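Local structure of endoglucanase (Clostridium thermocellum, 2C4X) at residues 167-178 and 240-251. The protein is probably a cellulase as a whole, this fragment being its C-terminal PKD domain and CBM44, a carbohydrate-binding module recognising beta-glucan chains and xyloglucan. The protein carries 1 engineered substitution. Sequence-based numbering, arbitrary orientation.
Sequences TFRIWIPSGAPI and EGEFTIYVDAID. With CA (calcium ion), chain C.
Thr167 to Trp171 pair antiparallel with Tyr246 to Asp251, the strand axes at 158° and 4.6 Å apart at their closest. Thr167 and Asp251 form one hydrogen-bonded pair, and Trp171 and Tyr246 another. Between them Ala249, with positive phi, gives strand 241-251 an extra residue, consistent with a beta bulge. Its carbonyl is taken by Arg169: NH1 donates to Ala249 O at 2.8 Å, with that oxygen near the guanidinium plane. Thr167 CG2 lies over one face of this guanidinium. Arg169 NE forms a salt bridge with Glu214.

Trp171 and Tyr246 run alongside each other. The edge of Tyr246 meets the face of the six-membered ring of Trp171 in an offset edge-to-face pair, planes at 85° and CD1 of Tyr246 3.7 Å from CE3 of Trp171. On the face bearing Ile170 and Val247, Ile170 CG2 presses on Ile245 CG2 at a tight 3.5 Å. After strand 167-172 the chain crosses to the other sheet, where Ile178 opens strand 178-187. Its CG2 sits over the ring of Phe243, 3.7 Å from the centroid, while Pro177 CD comes obliquely to CD1 of Phe243.

Asp248 has CG anti to its backbone N (chi1 -167°), which carries the carboxylate away from strand 167-172. Both oxygens bind calcium, and OD2 also accepts a bond from Phe132 N. Asp99 and Glu106 bind the ion through carboxylate oxygens, Asn104, Lys133 and Arg136 through backbone carbonyls. These are neighbouring strands in one sheet of the CBM44 beta-sandwich, with Ile178 and Phe243 joining the two sheets and a calcium site at one end.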
loop_
_atom_site.group_PDB
_atom_site.type_symbol
_atom_site.label_atom_id
_atom_site.label_comp_id
_atom_site.label_asym_id
_atom_site.label_seq_id
_atom_site.Cartn_x
_atom_site.Cartn_y
_atom_site.Cartn_z
ATOM N N THR A 167 -2.063 -0.682 6.472
ATOM C CA THR A 167 -2.246 -1.500 5.279
ATOM C C THR A 167 -1.531 -2.842 5.448
ATOM O O THR A 167 -0.326 -2.881 5.700
ATOM C CB THR A 167 -1.711 -0.763 4.020
ATOM O OG1 THR A 167 -2.451 0.444 3.834
ATOM C CG2 THR A 167 -1.844 -1.617 2.774
ATOM N N PHE A 168 -2.287 -3.933 5.318
ATOM C CA PHE A 168 -1.746 -5.292 5.395
ATOM C C PHE A 168 -1.719 -5.885 3.991
ATOM O O PHE A 168 -2.613 -5.613 3.187
ATOM C CB PHE A 168 -2.637 -6.185 6.268
ATOM C CG PHE A 168 -2.715 -5.775 7.718
ATOM C CD1 PHE A 168 -3.454 -4.650 8.113
ATOM C CD2 PHE A 168 -2.088 -6.545 8.696
ATOM C CE1 PHE A 168 -3.544 -4.282 9.463
ATOM C CE2 PHE A 168 -2.169 -6.194 10.052
ATOM C CZ PHE A 168 -2.904 -5.060 10.439
ATOM N N ARG A 169 -0.699 -6.688 3.697
ATOM C CA ARG A 169 -0.696 -7.516 2.489
ATOM C C ARG A 169 -0.664 -8.995 2.870
ATOM O O ARG A 169 0.243 -9.451 3.568
ATOM C CB ARG A 169 0.470 -7.157 1.554
ATOM C CG ARG A 169 0.249 -5.872 0.780
ATOM C CD ARG A 169 0.713 -4.639 1.543
ATOM N NE ARG A 169 0.595 -3.436 0.711
ATOM C CZ ARG A 169 1.271 -2.304 0.906
ATOM N NH1 ARG A 169 2.135 -2.196 1.909
ATOM N NH2 ARG A 169 1.091 -1.275 0.087
ATOM N N ILE A 170 -1.671 -9.733 2.413
ATOM C CA ILE A 170 -1.872 -11.114 2.838
ATOM C C ILE A 170 -2.115 -11.994 1.620
ATOM O O ILE A 170 -3.056 -11.768 0.862
ATOM C CB ILE A 170 -3.074 -11.234 3.841
ATOM C CG1 ILE A 170 -2.972 -10.179 4.951
ATOM C CG2 ILE A 170 -3.161 -12.640 4.450
ATOM C CD1 ILE A 170 -4.260 -9.999 5.779
ATOM N N TRP A 171 -1.252 -12.986 1.434
ATOM C CA TRP A 171 -1.408 -13.970 0.370
ATOM C C TRP A 171 -2.245 -15.120 0.912
ATOM O O TRP A 171 -1.817 -15.842 1.811
ATOM C CB TRP A 171 -0.035 -14.473 -0.093
ATOM C CG TRP A 171 -0.024 -15.141 -1.447
ATOM C CD1 TRP A 171 0.251 -14.548 -2.647
ATOM C CD2 TRP A 171 -0.282 -16.525 -1.736
ATOM N NE1 TRP A 171 0.174 -15.469 -3.665
ATOM C CE2 TRP A 171 -0.151 -16.691 -3.135
ATOM C CE3 TRP A 171 -0.615 -17.639 -0.950
ATOM C CZ2 TRP A 171 -0.339 -17.930 -3.769
ATOM C CZ3 TRP A 171 -0.804 -18.870 -1.579
ATOM C CH2 TRP A 171 -0.663 -19.005 -2.977
ATOM N N ILE A 172 -3.444 -15.285 0.367
ATOM C CA ILE A 172 -4.380 -16.294 0.859
ATOM C C ILE A 172 -4.539 -17.421 -0.170
ATOM O O ILE A 172 -4.863 -17.148 -1.326
ATOM C CB ILE A 172 -5.743 -15.646 1.204
ATOM C CG1 ILE A 172 -5.547 -14.558 2.275
ATOM C CG2 ILE A 172 -6.765 -16.694 1.658
ATOM C CD1 ILE A 172 -6.591 -13.461 2.264
ATOM N N PRO A 173 -4.304 -18.687 0.247
ATOM C CA PRO A 173 -4.393 -19.817 -0.677
ATOM C C PRO A 173 -5.828 -20.314 -0.873
ATOM O O PRO A 173 -6.693 -20.086 -0.019
ATOM C CB PRO A 173 -3.562 -20.894 0.019
ATOM C CG PRO A 173 -3.798 -20.628 1.489
ATOM C CD PRO A 173 -3.948 -19.124 1.614
ATOM N N SER A 174 -6.061 -20.992 -1.995
ATOM C CA SER A 174 -7.363 -21.574 -2.305
ATOM C C SER A 174 -7.493 -22.978 -1.718
ATOM O O SER A 174 -6.490 -23.630 -1.418
ATOM C CB SER A 174 -7.572 -21.627 -3.820
ATOM O OG SER A 174 -6.518 -22.337 -4.436
ATOM N N GLY A 175 -8.735 -23.435 -1.565
ATOM C CA GLY A 175 -9.023 -24.758 -1.011
ATOM C C GLY A 175 -8.639 -24.921 0.449
ATOM O O GLY A 175 -8.325 -26.029 0.890
ATOM N N ALA A 176 -8.660 -23.818 1.199
ATOM C CA ALA A 176 -8.332 -23.829 2.623
ATOM C C ALA A 176 -9.602 -23.982 3.462
ATOM O O ALA A 176 -10.665 -23.496 3.062
ATOM C CB ALA A 176 -7.580 -22.549 3.011
ATOM N N PRO A 177 -9.500 -24.664 4.625
ATOM C CA PRO A 177 -10.651 -24.849 5.515
ATOM C C PRO A 177 -10.958 -23.604 6.355
ATOM O O PRO A 177 -11.044 -23.690 7.585
ATOM C CB PRO A 177 -10.200 -25.996 6.418
ATOM C CG PRO A 177 -8.730 -25.827 6.511
ATOM C CD PRO A 177 -8.293 -25.334 5.154
ATOM N N ILE A 178 -11.123 -22.459 5.699
ATOM C CA ILE A 178 -11.351 -21.216 6.435
ATOM C C ILE A 178 -12.664 -20.538 6.040
ATOM O O ILE A 178 -13.106 -20.637 4.886
ATOM C CB ILE A 178 -10.126 -20.233 6.358
ATOM C CG1 ILE A 178 -10.205 -19.303 5.155
ATOM C CG2 ILE A 178 -8.801 -20.995 6.319
ATOM C CD1 ILE A 178 -9.453 -17.996 5.377
ATOM N N GLU A 240 -10.984 -29.538 9.441
ATOM C CA GLU A 240 -9.605 -30.017 9.510
ATOM C C GLU A 240 -8.847 -29.644 8.239
ATOM O O GLU A 240 -9.439 -29.551 7.158
ATOM C CB GLU A 240 -9.578 -31.537 9.670
ATOM C CG GLU A 240 -9.683 -32.044 11.096
ATOM C CD GLU A 240 -9.693 -33.565 11.169
ATOM O OE1 GLU A 240 -8.826 -34.206 10.527
ATOM O OE2 GLU A 240 -10.573 -34.122 11.869
ATOM N N GLY A 241 -7.539 -29.437 8.372
ATOM C CA GLY A 241 -6.686 -29.154 7.222
ATOM C C GLY A 241 -5.490 -28.281 7.541
ATOM O O GLY A 241 -5.467 -27.585 8.559
ATOM N N GLU A 242 -4.497 -28.324 6.660
ATOM C CA GLU A 242 -3.304 -27.498 6.778
ATOM C C GLU A 242 -3.226 -26.530 5.599
ATOM O O GLU A 242 -3.457 -26.918 4.448
ATOM C CB GLU A 242 -2.051 -28.373 6.843
ATOM C CG GLU A 242 -0.766 -27.622 7.206
ATOM C CD GLU A 242 0.458 -28.540 7.261
ATOM O OE1 GLU A 242 0.403 -29.660 6.703
ATOM O OE2 GLU A 242 1.480 -28.142 7.865
ATOM N N PHE A 243 -2.924 -25.268 5.900
ATOM C CA PHE A 243 -2.833 -24.216 4.889
ATOM C C PHE A 243 -1.770 -23.174 5.250
ATOM O O PHE A 243 -1.427 -22.998 6.428
ATOM C CB PHE A 243 -4.203 -23.552 4.653
ATOM C CG PHE A 243 -4.821 -22.944 5.894
ATOM C CD1 PHE A 243 -5.590 -23.718 6.762
ATOM C CD2 PHE A 243 -4.648 -21.596 6.182
ATOM C CE1 PHE A 243 -6.164 -23.162 7.904
ATOM C CE2 PHE A 243 -5.212 -21.032 7.320
ATOM C CZ PHE A 243 -5.980 -21.818 8.183
ATOM N N THR A 244 -1.257 -22.481 4.237
ATOM C CA THR A 244 -0.190 -21.512 4.447
ATOM C C THR A 244 -0.551 -20.133 3.921
ATOM O O THR A 244 -0.871 -19.954 2.741
ATOM C CB THR A 244 1.169 -22.006 3.867
ATOM O OG1 THR A 244 1.575 -23.177 4.582
ATOM C CG2 THR A 244 2.249 -20.943 4.029
ATOM N N ILE A 245 -0.503 -19.164 4.830
ATOM C CA ILE A 245 -0.760 -17.766 4.512
ATOM C C ILE A 245 0.564 -17.015 4.541
ATOM O O ILE A 245 1.427 -17.305 5.365
ATOM C CB ILE A 245 -1.790 -17.170 5.505
ATOM C CG1 ILE A 245 -3.196 -17.677 5.158
ATOM C CG2 ILE A 245 -1.747 -15.640 5.517
ATOM C CD1 ILE A 245 -4.148 -17.683 6.319
ATOM N N TYR A 246 0.732 -16.075 3.613
ATOM C CA TYR A 246 1.905 -15.215 3.600
ATOM C C TYR A 246 1.504 -13.790 3.957
ATOM O O TYR A 246 0.438 -13.314 3.557
ATOM C CB TYR A 246 2.608 -15.265 2.242
ATOM C CG TYR A 246 3.126 -16.639 1.879
ATOM C CD1 TYR A 246 2.289 -17.585 1.292
ATOM C CD2 TYR A 246 4.448 -16.996 2.133
ATOM C CE1 TYR A 246 2.757 -18.856 0.962
ATOM C CE2 TYR A 246 4.925 -18.261 1.804
ATOM C CZ TYR A 246 4.073 -19.185 1.216
ATOM O OH TYR A 246 4.533 -20.439 0.877
ATOM N N VAL A 247 2.359 -13.131 4.730
ATOM C CA VAL A 247 2.099 -11.785 5.240
ATOM C C VAL A 247 3.357 -10.948 5.072
ATOM O O VAL A 247 4.448 -11.381 5.436
ATOM C CB VAL A 247 1.707 -11.792 6.746
ATOM C CG1 VAL A 247 1.423 -10.375 7.236
ATOM C CG2 VAL A 247 0.501 -12.709 6.999
ATOM N N ASP A 248 3.202 -9.747 4.525
ATOM C CA ASP A 248 4.354 -8.881 4.282
ATOM C C ASP A 248 3.919 -7.446 4.163
ATOM O O ASP A 248 2.750 -7.171 3.890
ATOM C CB ASP A 248 5.100 -9.291 2.999
ATOM C CG ASP A 248 6.473 -8.640 2.881
ATOM O OD1 ASP A 248 7.033 -8.215 3.917
ATOM O OD2 ASP A 248 7.009 -8.545 1.751
ATOM N N ALA A 249 4.876 -6.546 4.376
ATOM C CA ALA A 249 4.734 -5.127 4.055
ATOM C C ALA A 249 3.539 -4.478 4.752
ATOM O O ALA A 249 2.764 -3.739 4.127
ATOM C CB ALA A 249 4.682 -4.915 2.533
ATOM N N ILE A 250 3.393 -4.767 6.045
ATOM C CA ILE A 250 2.429 -4.050 6.888
ATOM C C ILE A 250 2.967 -2.635 7.090
ATOM O O ILE A 250 4.118 -2.445 7.504
ATOM C CB ILE A 250 2.186 -4.745 8.243
ATOM C CG1 ILE A 250 1.778 -6.208 8.024
ATOM C CG2 ILE A 250 1.109 -4.007 9.035
ATOM C CD1 ILE A 250 1.804 -7.055 9.292
ATOM N N ASP A 251 2.143 -1.647 6.761
ATOM C CA ASP A 251 2.628 -0.282 6.633
ATOM C C ASP A 251 1.604 0.757 7.074
ATOM O O ASP A 251 0.393 0.538 6.984
ATOM C CB ASP A 251 3.035 -0.018 5.177
ATOM C CG ASP A 251 4.106 1.045 5.052
ATOM O OD1 ASP A 251 4.727 1.401 6.080
ATOM O OD2 ASP A 251 4.334 1.520 3.918
HETATM CA CA CA C . 9.174 -7.611 2.622
HETATM O O HOH W 1 -1.746 2.472 5.338
HETATM O O HOH W 2 4.380 -0.347 1.978
HETATM O O HOH W 3 -5.974 -26.489 2.902
#